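Local atomic coordinates of homoserine O-acetyltransferase (Pseudomonas veronii, PDB entry 5EFZ), a protein that hydrolyses ethyl acetate to ethanol and acetate, a step in the breakdown of short-chain methyl ketones such as 2-butanone. Residues H219-F233 against M246-F258. Sequence-based numbering, arbitrary orientation.
Sequences HAKLWTLMGWSPEFF and MQMFVDGFMKRYF
The axes of helices 219-227 and 246-258 pass 8.6 Å apart, their directions at 117°, and small Ala-220 sets its CB 3.7 Å from Lys-255 CA. Thr-224 is a knob in a hole formed by Met-246, Phe-249, Val-250 and Met-254. Its OG1 donates to Ala-220 O, and CG2, anti to the backbone N, is left to meet Val-250 CG2 at 3.9 Å. The chi2 bend of Met-254 (-67°) puts SD at the edge of the Trp-228 indole, accepting a weak hydrogen bond from Trp-228 NE1 at 3.4 Å. The chi3 bend folds CE back against Trp-223 CB (3.5 Å). Phe-249 meets a face of the Trp-228 indole in an offset edge-to-face contact, its CZ 3.6 Å from Trp-228 CE2. Phe-258 receives the edge of His-219 on one face, planes at 88°; its CZ lies 3.3 Å from Trp-223 CD1. An alanine here would probably open a gap beside Trp-223. The His-219, Trp-223, Phe-258 cluster borders the inferred catalytic site, Trp-223 touching His-334. A second aromatic cluster (Trp-228, Phe-232, Phe-233, Phe-249, Phe-253) joins helix 246-258 to the loop and short helix after 219-227. Lying between strands 170-174 and 296-300, the helices fit an alpha/beta hydrolase cap.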
loop_
_atom_site.group_PDB
_atom_site.type_symbol
_atom_site.label_atom_id
_atom_site.label_comp_id
_atom_site.label_asym_id
_atom_site.label_seq_id
_atom_site.Cartn_x
_atom_site.Cartn_y
_atom_site.Cartn_z
ATOM N N HIS A 219 -6.693 -8.943 -7.847
ATOM C CA HIS A 219 -6.578 -9.238 -6.429
ATOM C C HIS A 219 -5.115 -9.575 -6.096
ATOM O O HIS A 219 -4.540 -9.028 -5.144
ATOM C CB HIS A 219 -7.507 -10.420 -6.135
ATOM C CG HIS A 219 -7.724 -10.729 -4.682
ATOM N ND1 HIS A 219 -8.640 -10.055 -3.917
ATOM C CD2 HIS A 219 -7.184 -11.687 -3.893
ATOM C CE1 HIS A 219 -8.666 -10.590 -2.698
ATOM N NE2 HIS A 219 -7.784 -11.564 -2.656
ATOM N N ALA A 220 -4.512 -10.435 -6.924
ATOM C CA ALA A 220 -3.097 -10.787 -6.748
ATOM C C ALA A 220 -2.181 -9.568 -6.883
ATOM O O ALA A 220 -1.199 -9.446 -6.146
ATOM C CB ALA A 220 -2.677 -11.865 -7.751
ATOM N N LYS A 221 -2.462 -8.687 -7.837
ATOM C CA LYS A 221 -1.612 -7.499 -7.995
ATOM C C LYS A 221 -1.696 -6.599 -6.765
ATOM O O LYS A 221 -0.690 -6.031 -6.318
ATOM C CB LYS A 221 -2.002 -6.701 -9.233
ATOM C CG LYS A 221 -1.522 -7.283 -10.538
ATOM C CD LYS A 221 -1.721 -6.201 -11.610
ATOM C CE LYS A 221 -1.360 -6.628 -12.993
ATOM N NZ LYS A 221 -1.633 -5.498 -13.958
ATOM N N LEU A 222 -2.899 -6.459 -6.213
ATOM C CA LEU A 222 -3.058 -5.642 -5.003
ATOM C C LEU A 222 -2.309 -6.249 -3.834
ATOM O O LEU A 222 -1.732 -5.526 -3.018
ATOM C CB LEU A 222 -4.530 -5.485 -4.654
ATOM C CG LEU A 222 -5.290 -4.593 -5.617
ATOM C CD1 LEU A 222 -6.815 -4.886 -5.561
ATOM C CD2 LEU A 222 -5.026 -3.117 -5.271
ATOM N N TRP A 223 -2.324 -7.573 -3.731
ATOM C CA TRP A 223 -1.540 -8.269 -2.720
ATOM C C TRP A 223 -0.039 -8.069 -2.923
ATOM O O TRP A 223 0.718 -8.015 -1.965
ATOM C CB TRP A 223 -1.864 -9.769 -2.719
ATOM C CG TRP A 223 -2.990 -10.074 -1.798
ATOM C CD1 TRP A 223 -4.287 -10.406 -2.144
ATOM C CD2 TRP A 223 -2.941 -10.069 -0.365
ATOM N NE1 TRP A 223 -5.034 -10.625 -0.995
ATOM C CE2 TRP A 223 -4.236 -10.435 0.103
ATOM C CE3 TRP A 223 -1.919 -9.828 0.570
ATOM C CZ2 TRP A 223 -4.543 -10.518 1.478
ATOM C CZ3 TRP A 223 -2.231 -9.914 1.946
ATOM C CH2 TRP A 223 -3.526 -10.280 2.372
ATOM N N THR A 224 0.397 -7.951 -4.168
ATOM C CA THR A 224 1.812 -7.714 -4.417
ATOM C C THR A 224 2.210 -6.311 -3.933
ATOM O O THR A 224 3.314 -6.098 -3.398
ATOM C CB THR A 224 2.149 -7.841 -5.916
ATOM O OG1 THR A 224 1.604 -9.079 -6.429
ATOM C CG2 THR A 224 3.689 -7.815 -6.125
ATOM N N LEU A 225 1.323 -5.358 -4.171
ATOM C CA LEU A 225 1.525 -3.969 -3.789
ATOM C C LEU A 225 1.646 -3.800 -2.258
ATOM O O LEU A 225 2.494 -3.042 -1.775
ATOM C CB LEU A 225 0.357 -3.108 -4.303
ATOM C CG LEU A 225 0.388 -1.645 -3.868
ATOM C CD1 LEU A 225 1.561 -0.907 -4.538
ATOM C CD2 LEU A 225 -0.898 -0.956 -4.202
ATOM N N MET A 226 0.782 -4.490 -1.515
ATOM C CA MET A 226 0.650 -4.277 -0.059
ATOM C C MET A 226 1.244 -5.404 0.796
ATOM O O MET A 226 1.448 -5.214 1.978
ATOM C CB MET A 226 -0.844 -4.131 0.341
ATOM C CG MET A 226 -1.495 -2.848 -0.208
ATOM S SD MET A 226 -0.801 -1.356 0.489
ATOM C CE MET A 226 -1.142 -1.539 2.238
ATOM N N GLY A 227 1.523 -6.544 0.200
ATOM C CA GLY A 227 1.820 -7.738 0.985
ATOM C C GLY A 227 3.280 -7.934 1.328
ATOM O O GLY A 227 3.612 -8.759 2.187
ATOM N N TRP A 228 4.159 -7.192 0.651
ATOM C CA TRP A 228 5.610 -7.366 0.884
ATOM C C TRP A 228 6.133 -6.065 1.460
ATOM O O TRP A 228 5.645 -5.621 2.504
ATOM C CB TRP A 228 6.323 -7.779 -0.411
ATOM C CG TRP A 228 5.730 -9.057 -1.037
ATOM C CD1 TRP A 228 4.818 -9.136 -2.066
ATOM C CD2 TRP A 228 6.002 -10.405 -0.635
ATOM N NE1 TRP A 228 4.534 -10.466 -2.349
ATOM C CE2 TRP A 228 5.234 -11.257 -1.466
ATOM C CE3 TRP A 228 6.849 -10.976 0.338
ATOM C CZ2 TRP A 228 5.275 -12.659 -1.353
ATOM C CZ3 TRP A 228 6.877 -12.374 0.464
ATOM C CH2 TRP A 228 6.110 -13.202 -0.404
ATOM N N SER A 229 7.120 -5.430 0.827
ATOM C CA SER A 229 7.474 -4.064 1.193
ATOM C C SER A 229 8.251 -3.429 0.048
ATOM O O SER A 229 8.744 -4.130 -0.832
ATOM C CB SER A 229 8.322 -4.002 2.490
ATOM O OG SER A 229 9.649 -4.417 2.204
ATOM N N PRO A 230 8.324 -2.087 0.025
ATOM C CA PRO A 230 9.190 -1.477 -0.988
ATOM C C PRO A 230 10.651 -1.974 -0.876
ATOM O O PRO A 230 11.328 -2.155 -1.890
ATOM C CB PRO A 230 9.086 0.019 -0.678
ATOM C CG PRO A 230 7.653 0.150 -0.115
ATOM C CD PRO A 230 7.477 -1.100 0.726
ATOM N N GLU A 231 11.126 -2.199 0.343
ATOM C CA GLU A 231 12.494 -2.691 0.536
ATOM C C GLU A 231 12.701 -4.104 -0.007
ATOM O O GLU A 231 13.778 -4.427 -0.521
ATOM C CB GLU A 231 12.871 -2.696 2.023
ATOM C CG GLU A 231 13.425 -1.397 2.540
ATOM C CD GLU A 231 14.673 -0.966 1.799
ATOM O OE1 GLU A 231 15.806 -1.334 2.198
ATOM O OE2 GLU A 231 14.519 -0.249 0.797
ATOM N N PHE A 232 11.682 -4.947 0.151
ATOM C CA PHE A 232 11.688 -6.300 -0.440
ATOM C C PHE A 232 12.110 -6.228 -1.902
ATOM O O PHE A 232 13.023 -6.952 -2.365
ATOM C CB PHE A 232 10.295 -6.919 -0.302
ATOM C CG PHE A 232 10.131 -8.324 -0.902
ATOM C CD1 PHE A 232 10.444 -9.451 -0.149
ATOM C CD2 PHE A 232 9.543 -8.498 -2.161
ATOM C CE1 PHE A 232 10.239 -10.782 -0.668
ATOM C CE2 PHE A 232 9.325 -9.771 -2.675
ATOM C CZ PHE A 232 9.679 -10.921 -1.935
ATOM N N PHE A 233 11.435 -5.357 -2.642
ATOM C CA PHE A 233 11.702 -5.221 -4.071
ATOM C C PHE A 233 12.950 -4.439 -4.354
ATOM O O PHE A 233 13.696 -4.793 -5.273
ATOM C CB PHE A 233 10.498 -4.582 -4.784
ATOM C CG PHE A 233 9.260 -5.443 -4.693
ATOM C CD1 PHE A 233 9.189 -6.645 -5.397
ATOM C CD2 PHE A 233 8.186 -5.079 -3.883
ATOM C CE1 PHE A 233 8.046 -7.449 -5.315
ATOM C CE2 PHE A 233 7.062 -5.900 -3.778
ATOM C CZ PHE A 233 6.998 -7.085 -4.492
ATOM N N MET A 246 10.027 -8.081 -11.537
ATOM C CA MET A 246 8.729 -7.894 -10.923
ATOM C C MET A 246 7.650 -8.585 -11.754
ATOM O O MET A 246 6.755 -9.204 -11.180
ATOM C CB MET A 246 8.434 -6.404 -10.749
ATOM C CG MET A 246 8.386 -5.993 -9.281
ATOM S SD MET A 246 6.816 -6.335 -8.434
ATOM C CE MET A 246 6.050 -4.944 -9.227
ATOM N N GLN A 247 7.734 -8.484 -13.081
ATOM C CA GLN A 247 6.726 -9.141 -13.917
ATOM C C GLN A 247 6.718 -10.656 -13.653
ATOM O O GLN A 247 5.654 -11.244 -13.485
ATOM C CB GLN A 247 6.945 -8.851 -15.407
ATOM C CG GLN A 247 5.808 -9.360 -16.307
ATOM C CD GLN A 247 5.908 -8.897 -17.770
ATOM O OE1 GLN A 247 6.801 -8.130 -18.144
ATOM N NE2 GLN A 247 4.958 -9.342 -18.593
ATOM N N MET A 248 7.891 -11.284 -13.583
ATOM C CA MET A 248 7.953 -12.739 -13.373
ATOM C C MET A 248 7.444 -13.126 -11.981
ATOM O O MET A 248 6.822 -14.177 -11.807
ATOM C CB MET A 248 9.380 -13.268 -13.562
ATOM C CG MET A 248 9.807 -13.397 -15.026
ATOM S SD MET A 248 8.498 -14.175 -16.008
ATOM C CE MET A 248 8.032 -12.835 -17.103
ATOM N N PHE A 249 7.716 -12.278 -10.993
ATOM C CA PHE A 249 7.237 -12.502 -9.628
ATOM C C PHE A 249 5.716 -12.368 -9.520
ATOM O O PHE A 249 5.027 -13.204 -8.907
ATOM C CB PHE A 249 7.921 -11.531 -8.681
ATOM C CG PHE A 249 7.565 -11.743 -7.238
ATOM C CD1 PHE A 249 8.056 -12.839 -6.541
ATOM C CD2 PHE A 249 6.737 -10.851 -6.588
ATOM C CE1 PHE A 249 7.714 -13.048 -5.190
ATOM C CE2 PHE A 249 6.412 -11.038 -5.244
ATOM C CZ PHE A 249 6.887 -12.136 -4.552
ATOM N N VAL A 250 5.175 -11.305 -10.105
ATOM C CA VAL A 250 3.731 -11.119 -10.102
ATOM C C VAL A 250 3.041 -12.289 -10.815
ATOM O O VAL A 250 2.090 -12.865 -10.284
ATOM C CB VAL A 250 3.346 -9.778 -10.777
ATOM C CG1 VAL A 250 1.868 -9.687 -10.986
ATOM C CG2 VAL A 250 3.840 -8.626 -9.903
ATOM N N ASP A 251 3.538 -12.662 -12.002
ATOM C CA ASP A 251 2.899 -13.728 -12.758
ATOM C C ASP A 251 3.146 -15.124 -12.164
ATOM O O ASP A 251 2.215 -15.922 -12.054
ATOM C CB ASP A 251 3.361 -13.724 -14.219
ATOM C CG ASP A 251 2.911 -12.491 -14.970
ATOM O OD1 ASP A 251 2.091 -11.710 -14.430
ATOM O OD2 ASP A 251 3.394 -12.304 -16.107
ATOM N N GLY A 252 4.394 -15.409 -11.798
ATOM C CA GLY A 252 4.792 -16.761 -11.441
ATOM C C GLY A 252 4.590 -17.143 -9.993
ATOM O O GLY A 252 4.503 -18.318 -9.675
ATOM N N PHE A 253 4.533 -16.157 -9.111
ATOM C CA PHE A 253 4.299 -16.395 -7.692
ATOM C C PHE A 253 2.870 -15.943 -7.304
ATOM O O PHE A 253 2.039 -16.742 -6.837
ATOM C CB PHE A 253 5.366 -15.647 -6.855
ATOM C CG PHE A 253 5.358 -15.975 -5.372
ATOM C CD1 PHE A 253 4.354 -15.520 -4.544
ATOM C CD2 PHE A 253 6.402 -16.693 -4.807
ATOM C CE1 PHE A 253 4.354 -15.807 -3.179
ATOM C CE2 PHE A 253 6.426 -16.986 -3.444
ATOM C CZ PHE A 253 5.400 -16.539 -2.621
ATOM N N MET A 254 2.579 -14.665 -7.491
ATOM C CA MET A 254 1.376 -14.075 -6.882
ATOM C C MET A 254 0.101 -14.421 -7.658
ATOM O O MET A 254 -0.862 -14.859 -7.066
ATOM C CB MET A 254 1.522 -12.543 -6.787
ATOM C CG MET A 254 2.733 -12.070 -5.904
ATOM S SD MET A 254 2.445 -12.501 -4.178
ATOM C CE MET A 254 0.978 -11.570 -3.796
ATOM N N LYS A 255 0.085 -14.187 -8.973
ATOM C CA LYS A 255 -1.098 -14.568 -9.739
ATOM C C LYS A 255 -1.359 -16.076 -9.637
ATOM O O LYS A 255 -2.490 -16.520 -9.501
ATOM C CB LYS A 255 -0.951 -14.162 -11.204
ATOM C CG LYS A 255 -1.036 -12.646 -11.417
ATOM C CD LYS A 255 -0.991 -12.257 -12.896
ATOM C CE LYS A 255 -1.092 -10.742 -13.057
ATOM N NZ LYS A 255 -1.011 -10.385 -14.494
ATOM N N ARG A 256 -0.287 -16.852 -9.706
ATOM C CA ARG A 256 -0.408 -18.310 -9.663
ATOM C C ARG A 256 -0.994 -18.781 -8.326
ATOM O O ARG A 256 -1.771 -19.738 -8.294
ATOM C CB ARG A 256 0.963 -18.950 -9.925
ATOM C CG ARG A 256 0.983 -20.467 -9.899
ATOM C CD ARG A 256 2.352 -21.037 -10.338
ATOM N NE ARG A 256 2.605 -20.747 -11.753
ATOM C CZ ARG A 256 3.797 -20.471 -12.284
ATOM N NH1 ARG A 256 4.897 -20.479 -11.535
ATOM N NH2 ARG A 256 3.894 -20.213 -13.581
ATOM N N TYR A 257 -0.654 -18.090 -7.243
ATOM C CA TYR A 257 -1.146 -18.443 -5.900
ATOM C C TYR A 257 -2.676 -18.325 -5.839
ATOM O O TYR A 257 -3.361 -19.227 -5.348
ATOM C CB TYR A 257 -0.493 -17.544 -4.822
ATOM C CG TYR A 257 -1.074 -17.769 -3.427
ATOM C CD1 TYR A 257 -1.985 -16.890 -2.892
ATOM C CD2 TYR A 257 -0.706 -18.881 -2.675
ATOM C CE1 TYR A 257 -2.561 -17.121 -1.633
ATOM C CE2 TYR A 257 -1.265 -19.115 -1.416
ATOM C CZ TYR A 257 -2.178 -18.221 -0.913
ATOM O OH TYR A 257 -2.735 -18.430 0.332
ATOM N N PHE A 258 -3.209 -17.219 -6.337
ATOM C CA PHE A 258 -4.648 -16.970 -6.240
ATOM C C PHE A 258 -5.454 -17.601 -7.369
ATOM O O PHE A 258 -6.656 -17.769 -7.218
ATOM C CB PHE A 258 -4.951 -15.461 -6.207
ATOM C CG PHE A 258 -4.616 -14.812 -4.881
ATOM C CD1 PHE A 258 -5.405 -15.070 -3.761
ATOM C CD2 PHE A 258 -3.504 -13.985 -4.744
ATOM C CE1 PHE A 258 -5.098 -14.488 -2.515
ATOM C CE2 PHE A 258 -3.192 -13.382 -3.503
ATOM C CZ PHE A 258 -3.982 -13.667 -2.393
#